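Local coordinates for protein solute carrier family 15 member 1 (PDB 5A9D) that couples proton movement to the uptake of small peptides across the intestinal cell membrane, the part described being its extracellular domain, at residues G13-M17 and T27-M31; G95-R100 and G128-S134; R100-N106 and V121-S127. All blocks are in the same frame, centred on the assembly; numbering follows the deposited sequence.

Overall arrangement
Contact 1 lies at the surface, its centre about 27 Å from that of the chain, whereas contacts 2 and 3, partly buried, have their centres about 14 and 13 Å from it, on the opposite side. The centre of contact 1 is about 38 Å from that of either. Contacts 2 and 3 hold the same two strands, 97-103 and 125-132, and share Arg100; their centres are about 17 Å apart. Their chemistry differs along that pairing: regular backbone bonds and ring packing in contact 2, then a bulge and side-chain-to-backbone bonds in contact 3. Contact 1 has one bonded strand pair and otherwise mostly polar, loosely apposed groups, as its exposed place would suggest.

Contact 1: G13-M17 and T27-M31; sequences GNNNM and TLAQM
Met17 and Leu28 pair as antiparallel, hydrogen-bonded neighbours: Leu28 N gives to Met17 O at 2.9 Å, and Met17 N returns a bond to Leu28 O at 3.0 Å, both nearly straight. Each carbonyl also receives a CA-H contact, Leu28 O from Asn16 CA and Met17 O from Thr27 CA, both at 3.3 Å. Leu28 O is further bonded by the side-chain amide of Asn11, which also holds Asn15 O and so ties the loop to the strand end.

Beyond this pair no hydrogen bond crosses the contact; side chains meet backbone and each other. Asn16 OD1 comes to 3.4 Å from Ala29 CA. The amides of Asn16 and Gln30 meet obliquely, planes 53° apart, but OD1 faces Gln30 OE1 at 3.6 Å, two acceptors that cannot bond each other. Gln30 CG sits between its backbone N and carbonyl carbon (chi1 58°), and the chain bends at chi2, which brings the amide back beside Asn16. Gln30 CB itself rests 3.3 Å from Gly13 O. Met31 CE reaches the same carbonyl more loosely. The chemistry implies that backbone bonding fixes the end of the 17-21/24-28 hairpin, while the polar side chains beyond it add mainly van der Waals contact.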
loop_
_atom_site.group_PDB
_atom_site.type_symbol
_atom_site.label_atom_id
_atom_site.label_comp_id
_atom_site.label_asym_id
_atom_site.label_seq_id
_atom_site.Cartn_x
_atom_site.Cartn_y
_atom_site.Cartn_z
ATOM N N GLY A 13 -19.741 -3.986 -10.372
ATOM C CA GLY A 13 -20.279 -4.444 -11.656
ATOM C C GLY A 13 -21.723 -4.012 -11.830
ATOM O O GLY A 13 -22.204 -3.175 -11.068
ATOM N N ASN A 14 -22.434 -4.569 -12.813
ATOM C CA ASN A 14 -23.830 -4.216 -13.113
ATOM C C ASN A 14 -24.871 -5.314 -12.738
ATOM O O ASN A 14 -26.009 -5.265 -13.193
ATOM C CB ASN A 14 -23.973 -3.817 -14.595
ATOM C CG ASN A 14 -23.588 -4.907 -15.569
ATOM O OD1 ASN A 14 -23.512 -6.102 -15.227
ATOM N ND2 ASN A 14 -23.333 -4.517 -16.818
ATOM N N ASN A 15 -24.471 -6.305 -11.932
ATOM C CA ASN A 15 -25.398 -7.369 -11.543
ATOM C C ASN A 15 -25.110 -7.876 -10.110
ATOM O O ASN A 15 -24.144 -7.451 -9.474
ATOM C CB ASN A 15 -25.374 -8.530 -12.593
ATOM C CG ASN A 15 -24.106 -9.379 -12.650
ATOM O OD1 ASN A 15 -23.074 -9.109 -12.011
ATOM N ND2 ASN A 15 -24.143 -10.425 -13.456
ATOM N N ASN A 16 -25.949 -8.804 -9.627
ATOM C CA ASN A 16 -25.769 -9.444 -8.335
ATOM C C ASN A 16 -24.559 -10.364 -8.386
ATOM O O ASN A 16 -24.409 -11.106 -9.336
ATOM C CB ASN A 16 -26.999 -10.281 -7.977
ATOM C CG ASN A 16 -28.217 -9.479 -7.587
ATOM O OD1 ASN A 16 -28.168 -8.266 -7.348
ATOM N ND2 ASN A 16 -29.344 -10.142 -7.558
ATOM N N MET A 17 -23.698 -10.310 -7.364
ATOM C CA MET A 17 -22.540 -11.183 -7.297
ATOM C C MET A 17 -22.450 -11.786 -5.937
ATOM O O MET A 17 -22.864 -11.162 -4.958
ATOM C CB MET A 17 -21.248 -10.434 -7.655
ATOM C CG MET A 17 -21.165 -10.133 -9.124
ATOM S SD MET A 17 -19.601 -9.396 -9.558
ATOM C CE MET A 17 -18.575 -10.881 -9.562
ATOM N N THR A 27 -24.120 -12.274 -0.904
ATOM C CA THR A 27 -24.603 -11.830 -2.213
ATOM C C THR A 27 -24.855 -10.321 -2.129
ATOM O O THR A 27 -25.611 -9.872 -1.262
ATOM C CB THR A 27 -25.816 -12.617 -2.649
ATOM O OG1 THR A 27 -25.472 -13.994 -2.690
ATOM C CG2 THR A 27 -26.303 -12.206 -4.018
ATOM N N LEU A 28 -24.256 -9.571 -3.043
ATOM C CA LEU A 28 -24.395 -8.123 -3.103
ATOM C C LEU A 28 -25.041 -7.682 -4.390
ATOM O O LEU A 28 -24.657 -8.135 -5.476
ATOM C CB LEU A 28 -22.968 -7.467 -3.057
ATOM C CG LEU A 28 -22.232 -7.484 -1.756
ATOM C CD1 LEU A 28 -20.845 -6.975 -1.982
ATOM C CD2 LEU A 28 -22.940 -6.575 -0.726
ATOM N N ALA A 29 -25.922 -6.683 -4.290
ATOM C CA ALA A 29 -26.459 -6.047 -5.481
ATOM C C ALA A 29 -25.310 -5.211 -6.137
ATOM O O ALA A 29 -24.277 -4.936 -5.511
ATOM C CB ALA A 29 -27.618 -5.131 -5.091
ATOM N N GLN A 30 -25.497 -4.826 -7.389
ATOM C CA GLN A 30 -24.561 -3.957 -8.114
ATOM C C GLN A 30 -24.408 -2.629 -7.359
ATOM O O GLN A 30 -25.362 -2.147 -6.736
ATOM C CB GLN A 30 -25.113 -3.662 -9.523
ATOM C CG GLN A 30 -26.512 -3.001 -9.546
ATOM C CD GLN A 30 -27.650 -4.029 -9.668
ATOM O OE1 GLN A 30 -27.648 -5.150 -9.073
ATOM N NE2 GLN A 30 -28.671 -3.656 -10.444
ATOM N N MET A 31 -23.211 -2.046 -7.407
ATOM C CA MET A 31 -22.911 -0.760 -6.761
ATOM C C MET A 31 -23.236 -0.771 -5.275
ATOM O O MET A 31 -23.935 0.117 -4.798
ATOM C CB MET A 31 -23.591 0.416 -7.504
ATOM C CG MET A 31 -23.084 0.618 -8.909
ATOM S SD MET A 31 -21.327 1.088 -8.905
ATOM C CE MET A 31 -20.854 0.478 -10.485
#

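Contact 2: G95-R100 and G128-S134; sequences GENGIR and GYQFFPS
Asn97 N gives to Phe132 O at 2.9 Å and Phe132 N to Asn97 O at 3.0 Å; Ile99 and Gln130 repeat this backbone exchange, Ile99 N to Gln130 O at 2.8 Å and Gln130 N to Ile99 O at 3.1 Å. Ile99 O also accepts from the hydroxyl of Tyr118, so two donors grip it.

Between these pairs Gly98 CA makes a CH-pi contact over one face of the Phe131 ring, 3.8 Å from its centroid; a CB there would clash with Phe131 CE2. Arg100 CG, between its backbone N and carbonyl carbon (chi1 69°), covers a face of Tyr129, and the extended chain runs on until Tyr129 OH lies over the guanidinium, turned 15° from the ring. That hydroxyl bonds Asp184, while Arg100 NE bonds Thr166 and NH1 salt-bridges Asp86 of the second subunit. Asn97 OD1 accepts from Ser163 N and Glu96 OE1 from Glu93 N; Asn97 ND2 gives to Asp160 O, Gln130 NE2 to Val117 O. Beside Gly95, a water accepts from Ser134 N at 2.9 Å and donates weakly to Gly95 O. This alternation of bonded and non-hydrogen-bonded pairs is ordinary antiparallel pairing, joining 97-103 to 125-132, outermost in its sheet within this chain, in an immunoglobulin-like fold.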
loop_
_atom_site.group_PDB
_atom_site.type_symbol
_atom_site.label_atom_id
_atom_site.label_comp_id
_atom_site.label_asym_id
_atom_site.label_seq_id
_atom_site.Cartn_x
_atom_site.Cartn_y
_atom_site.Cartn_z
ATOM N N GLY A 95 2.717 5.665 21.129
ATOM C CA GLY A 95 3.990 5.159 21.623
ATOM C C GLY A 95 4.499 3.874 21.019
ATOM O O GLY A 95 5.658 3.512 21.254
ATOM N N GLU A 96 3.649 3.163 20.247
ATOM C CA GLU A 96 4.084 1.930 19.582
ATOM C C GLU A 96 5.072 2.219 18.453
ATOM O O GLU A 96 5.061 3.311 17.871
ATOM C CB GLU A 96 2.898 1.110 19.067
ATOM C CG GLU A 96 2.145 0.411 20.187
ATOM C CD GLU A 96 1.079 -0.551 19.709
ATOM O OE1 GLU A 96 0.266 -0.157 18.842
ATOM O OE2 GLU A 96 1.067 -1.704 20.196
ATOM N N ASN A 97 5.937 1.251 18.168
ATOM C CA ASN A 97 6.973 1.372 17.177
ATOM C C ASN A 97 6.589 0.587 15.953
ATOM O O ASN A 97 6.209 -0.569 16.069
ATOM C CB ASN A 97 8.318 0.882 17.761
ATOM C CG ASN A 97 8.698 1.657 19.019
ATOM O OD1 ASN A 97 8.943 2.872 18.993
ATOM N ND2 ASN A 97 8.576 1.019 20.169
ATOM N N GLY A 98 6.679 1.229 14.800
ATOM C CA GLY A 98 6.417 0.596 13.516
ATOM C C GLY A 98 7.662 -0.120 13.064
ATOM O O GLY A 98 8.737 0.468 13.062
ATOM N N ILE A 99 7.542 -1.391 12.701
ATOM C CA ILE A 99 8.682 -2.152 12.204
ATOM C C ILE A 99 8.311 -2.806 10.877
ATOM O O ILE A 99 7.265 -3.439 10.769
ATOM C CB ILE A 99 9.205 -3.198 13.240
ATOM C CG1 ILE A 99 9.710 -2.525 14.537
ATOM C CG2 ILE A 99 10.297 -4.125 12.639
ATOM C CD1 ILE A 99 9.929 -3.521 15.730
ATOM N N ARG A 100 9.179 -2.663 9.881
ATOM C CA ARG A 100 8.998 -3.358 8.607
ATOM C C ARG A 100 10.314 -4.091 8.306
ATOM O O ARG A 100 11.358 -3.750 8.860
ATOM C CB ARG A 100 8.593 -2.402 7.465
ATOM C CG ARG A 100 9.710 -1.463 7.065
ATOM C CD ARG A 100 9.375 -0.755 5.787
ATOM N NE ARG A 100 10.390 0.254 5.526
ATOM C CZ ARG A 100 10.262 1.226 4.640
ATOM N NH1 ARG A 100 9.168 1.313 3.893
ATOM N NH2 ARG A 100 11.217 2.136 4.508
ATOM N N GLY A 128 5.026 -4.222 4.848
ATOM C CA GLY A 128 4.431 -3.031 5.429
ATOM C C GLY A 128 4.877 -2.982 6.881
ATOM O O GLY A 128 5.510 -3.925 7.366
ATOM N N TYR A 129 4.601 -1.888 7.582
ATOM C CA TYR A 129 4.945 -1.805 8.996
ATOM C C TYR A 129 3.826 -2.487 9.814
ATOM O O TYR A 129 2.650 -2.378 9.472
ATOM C CB TYR A 129 5.000 -0.331 9.455
ATOM C CG TYR A 129 6.158 0.488 8.925
ATOM C CD1 TYR A 129 7.385 0.498 9.577
ATOM C CD2 TYR A 129 6.011 1.298 7.796
ATOM C CE1 TYR A 129 8.456 1.272 9.111
ATOM C CE2 TYR A 129 7.067 2.091 7.330
ATOM C CZ TYR A 129 8.291 2.063 7.988
ATOM O OH TYR A 129 9.350 2.826 7.565
ATOM N N GLN A 130 4.203 -3.045 10.970
ATOM C CA GLN A 130 3.316 -3.555 12.015
ATOM C C GLN A 130 3.866 -2.926 13.302
ATOM O O GLN A 130 5.049 -2.559 13.340
ATOM C CB GLN A 130 3.242 -5.084 12.033
ATOM C CG GLN A 130 2.549 -5.619 10.763
ATOM C CD GLN A 130 2.224 -7.077 10.854
ATOM O OE1 GLN A 130 1.195 -7.470 11.358
ATOM N NE2 GLN A 130 3.066 -7.907 10.309
ATOM N N PHE A 131 3.004 -2.698 14.293
ATOM C CA PHE A 131 3.329 -1.929 15.486
ATOM C C PHE A 131 3.378 -2.746 16.771
ATOM O O PHE A 131 2.608 -3.681 16.972
ATOM C CB PHE A 131 2.367 -0.725 15.610
ATOM C CG PHE A 131 2.547 0.252 14.452
ATOM C CD1 PHE A 131 2.012 -0.017 13.203
ATOM C CD2 PHE A 131 3.217 1.454 14.632
ATOM C CE1 PHE A 131 2.217 0.862 12.128
ATOM C CE2 PHE A 131 3.384 2.350 13.568
ATOM C CZ PHE A 131 2.921 2.031 12.310
ATOM N N PHE A 132 4.349 -2.390 17.624
ATOM C CA PHE A 132 4.688 -3.121 18.845
ATOM C C PHE A 132 4.920 -2.189 19.994
ATOM O O PHE A 132 5.439 -1.087 19.781
ATOM C CB PHE A 132 5.995 -3.943 18.621
ATOM C CG PHE A 132 5.914 -4.899 17.447
ATOM C CD1 PHE A 132 6.238 -4.478 16.163
ATOM C CD2 PHE A 132 5.476 -6.209 17.626
ATOM C CE1 PHE A 132 6.063 -5.331 15.069
ATOM C CE2 PHE A 132 5.371 -7.077 16.539
ATOM C CZ PHE A 132 5.676 -6.638 15.272
ATOM N N PRO A 133 4.629 -2.630 21.251
ATOM C CA PRO A 133 4.967 -1.784 22.410
ATOM C C PRO A 133 6.496 -1.665 22.534
ATOM O O PRO A 133 7.224 -2.513 21.997
ATOM C CB PRO A 133 4.374 -2.561 23.592
ATOM C CG PRO A 133 3.416 -3.543 22.996
ATOM C CD PRO A 133 4.024 -3.908 21.684
ATOM N N SER A 134 6.992 -0.634 23.249
ATOM C CA SER A 134 8.438 -0.409 23.405
ATOM C C SER A 134 9.203 -1.561 24.064
ATOM O O SER A 134 8.617 -2.404 24.741
ATOM C CB SER A 134 8.714 0.885 24.171
ATOM O OG SER A 134 7.549 1.537 24.622
HETATM O O HOH W 1 5.012 1.403 23.805
#

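Contact 3: R100-N106 and V121-S127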
loop_
_atom_site.group_PDB
_atom_site.type_symbol
_atom_site.label_atom_id
_atom_site.label_comp_id
_atom_site.label_asym_id
_atom_site.label_seq_id
_atom_site.Cartn_x
_atom_site.Cartn_y
_atom_site.Cartn_z
ATOM N N ARG A 100 9.179 -2.663 9.881
ATOM C CA ARG A 100 8.998 -3.358 8.607
ATOM C C ARG A 100 10.314 -4.091 8.306
ATOM O O ARG A 100 11.358 -3.750 8.860
ATOM C CB ARG A 100 8.593 -2.402 7.465
ATOM C CG ARG A 100 9.710 -1.463 7.065
ATOM C CD ARG A 100 9.375 -0.755 5.787
ATOM N NE ARG A 100 10.390 0.254 5.526
ATOM C CZ ARG A 100 10.262 1.226 4.640
ATOM N NH1 ARG A 100 9.168 1.313 3.893
ATOM N NH2 ARG A 100 11.217 2.136 4.508
ATOM N N PHE A 101 10.232 -5.133 7.504
ATOM C CA PHE A 101 11.400 -5.922 7.154
ATOM C C PHE A 101 11.668 -5.826 5.663
ATOM O O PHE A 101 10.739 -5.782 4.867
ATOM C CB PHE A 101 11.200 -7.395 7.554
ATOM C CG PHE A 101 11.302 -7.589 9.047
ATOM C CD1 PHE A 101 10.186 -7.411 9.867
ATOM C CD2 PHE A 101 12.532 -7.875 9.645
ATOM C CE1 PHE A 101 10.299 -7.533 11.258
ATOM C CE2 PHE A 101 12.638 -8.038 11.028
ATOM C CZ PHE A 101 11.533 -7.840 11.830
ATOM N N VAL A 102 12.955 -5.791 5.297
ATOM C CA VAL A 102 13.377 -5.755 3.917
ATOM C C VAL A 102 14.149 -7.051 3.710
ATOM O O VAL A 102 15.097 -7.328 4.446
ATOM C CB VAL A 102 14.210 -4.488 3.545
ATOM C CG1 VAL A 102 14.922 -4.650 2.191
ATOM C CG2 VAL A 102 13.335 -3.240 3.538
ATOM N N ASN A 103 13.770 -7.807 2.678
ATOM C CA ASN A 103 14.440 -9.055 2.354
ATOM C C ASN A 103 15.435 -8.831 1.232
ATOM O O ASN A 103 15.034 -8.390 0.164
ATOM C CB ASN A 103 13.397 -10.124 1.983
ATOM C CG ASN A 103 13.993 -11.442 1.572
ATOM O OD1 ASN A 103 15.109 -11.779 1.943
ATOM N ND2 ASN A 103 13.232 -12.246 0.870
ATOM N N THR A 104 16.733 -9.119 1.453
ATOM C CA THR A 104 17.717 -8.993 0.359
ATOM C C THR A 104 18.108 -10.371 -0.187
ATOM O O THR A 104 18.926 -10.453 -1.084
ATOM C CB THR A 104 18.955 -8.178 0.769
ATOM O OG1 THR A 104 19.753 -8.956 1.655
ATOM C CG2 THR A 104 18.606 -6.831 1.388
ATOM N N LEU A 105 17.516 -11.449 0.355
ATOM C CA LEU A 105 17.831 -12.809 -0.060
ATOM C C LEU A 105 17.107 -13.155 -1.351
ATOM O O LEU A 105 16.162 -12.459 -1.713
ATOM C CB LEU A 105 17.480 -13.815 1.065
ATOM C CG LEU A 105 18.013 -13.473 2.464
ATOM C CD1 LEU A 105 17.481 -14.456 3.484
ATOM C CD2 LEU A 105 19.539 -13.394 2.493
ATOM N N ASN A 106 17.543 -14.245 -2.029
ATOM C CA ASN A 106 16.999 -14.709 -3.307
ATOM C C ASN A 106 15.762 -15.616 -3.149
ATOM O O ASN A 106 15.156 -16.036 -4.145
ATOM C CB ASN A 106 18.120 -15.376 -4.152
ATOM C CG ASN A 106 19.249 -14.408 -4.452
ATOM O OD1 ASN A 106 19.029 -13.244 -4.823
ATOM N ND2 ASN A 106 20.485 -14.839 -4.233
ATOM N N VAL A 121 7.932 -12.357 2.568
ATOM C CA VAL A 121 8.450 -11.084 2.066
ATOM C C VAL A 121 9.346 -11.475 0.890
ATOM O O VAL A 121 10.305 -12.224 1.057
ATOM C CB VAL A 121 9.208 -10.247 3.127
ATOM C CG1 VAL A 121 9.645 -8.897 2.537
ATOM C CG2 VAL A 121 8.365 -10.043 4.375
ATOM N N THR A 122 8.999 -11.006 -0.295
ATOM C CA THR A 122 9.713 -11.359 -1.521
ATOM C C THR A 122 11.120 -10.707 -1.598
ATOM O O THR A 122 11.421 -9.782 -0.855
ATOM C CB THR A 122 8.821 -11.061 -2.748
ATOM O OG1 THR A 122 8.592 -9.647 -2.825
ATOM C CG2 THR A 122 7.468 -11.815 -2.704
ATOM N N SER A 123 11.966 -11.226 -2.500
ATOM C CA SER A 123 13.332 -10.794 -2.729
ATOM C C SER A 123 13.410 -9.323 -3.079
ATOM O O SER A 123 12.684 -8.862 -3.966
ATOM C CB SER A 123 13.962 -11.630 -3.838
ATOM O OG SER A 123 14.054 -12.972 -3.394
ATOM N N HIS A 124 14.319 -8.593 -2.390
ATOM C CA HIS A 124 14.567 -7.152 -2.568
ATOM C C HIS A 124 13.274 -6.360 -2.478
ATOM O O HIS A 124 12.988 -5.495 -3.292
ATOM C CB HIS A 124 15.377 -6.863 -3.834
ATOM C CG HIS A 124 16.728 -7.498 -3.809
ATOM N ND1 HIS A 124 16.953 -8.747 -4.374
ATOM C CD2 HIS A 124 17.890 -7.040 -3.289
ATOM C CE1 HIS A 124 18.242 -8.992 -4.201
ATOM N NE2 HIS A 124 18.840 -8.002 -3.535
ATOM N N ASN A 125 12.490 -6.692 -1.466
ATOM C CA ASN A 125 11.220 -6.071 -1.216
ATOM C C ASN A 125 11.027 -5.773 0.279
ATOM O O ASN A 125 11.709 -6.350 1.133
ATOM C CB ASN A 125 10.104 -6.953 -1.761
ATOM C CG ASN A 125 8.844 -6.201 -2.073
ATOM O OD1 ASN A 125 8.719 -4.972 -1.853
ATOM N ND2 ASN A 125 7.864 -6.936 -2.556
ATOM N N ALA A 126 10.108 -4.852 0.577
ATOM C CA ALA A 126 9.805 -4.473 1.942
ATOM C C ALA A 126 8.405 -4.922 2.291
ATOM O O ALA A 126 7.509 -4.871 1.451
ATOM C CB ALA A 126 9.905 -2.960 2.104
ATOM N N SER A 127 8.204 -5.292 3.557
ATOM C CA SER A 127 6.888 -5.583 4.085
ATOM C C SER A 127 6.291 -4.222 4.465
ATOM O O SER A 127 7.006 -3.210 4.514
ATOM C CB SER A 127 7.041 -6.409 5.371
ATOM O OG SER A 127 7.638 -5.649 6.423
HETATM O O HOH W 2 6.709 -0.513 3.766
#
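The His124 ring has Thr104 CA over one face, 4.1 Å above its plane and offset toward the rim, while Asn106 OD1 lies near the plane at its edge; Trp76 of the second subunit stacks on the ring. Arg100 NH1 donates to a water lying in the guanidinium plane at its edge, and that water donates to Ser127 O, joining the two segments.

The Asn103 amide is held by three hydrogen bonds. With CG anti to the backbone N (chi1 178°), it reaches across so that ND2 gives to Val121 O at 2.9 Å, 25° out of the amide plane; ND2 also bonds Glu107 O. OD1 accepts at 2.9 Å from Leu105 N, which sits above the amide carbonyl plane, closing an Asx turn. With an alanine here the amide is gone, which would probably leave Val121 O and Glu107 O without its N-H groups and the Asx turn free to open.

Ser127 OG, in turn, accepts from Phe101 N at 2.9 Å in a nearly straight bond (173°), and Ser127 N answers to Phe101 O. On the face opposite Asn103, Val102 CG2 packs on Ala126 CB at 3.7 Å. Asn103 N gives to Asn125 O at 3.0 Å, while His124 and Asn125 both face Asn103, with weak bonds to its carbonyl: a G1 beta bulge at the end of the antiparallel pairing of 97-103 with 125-132.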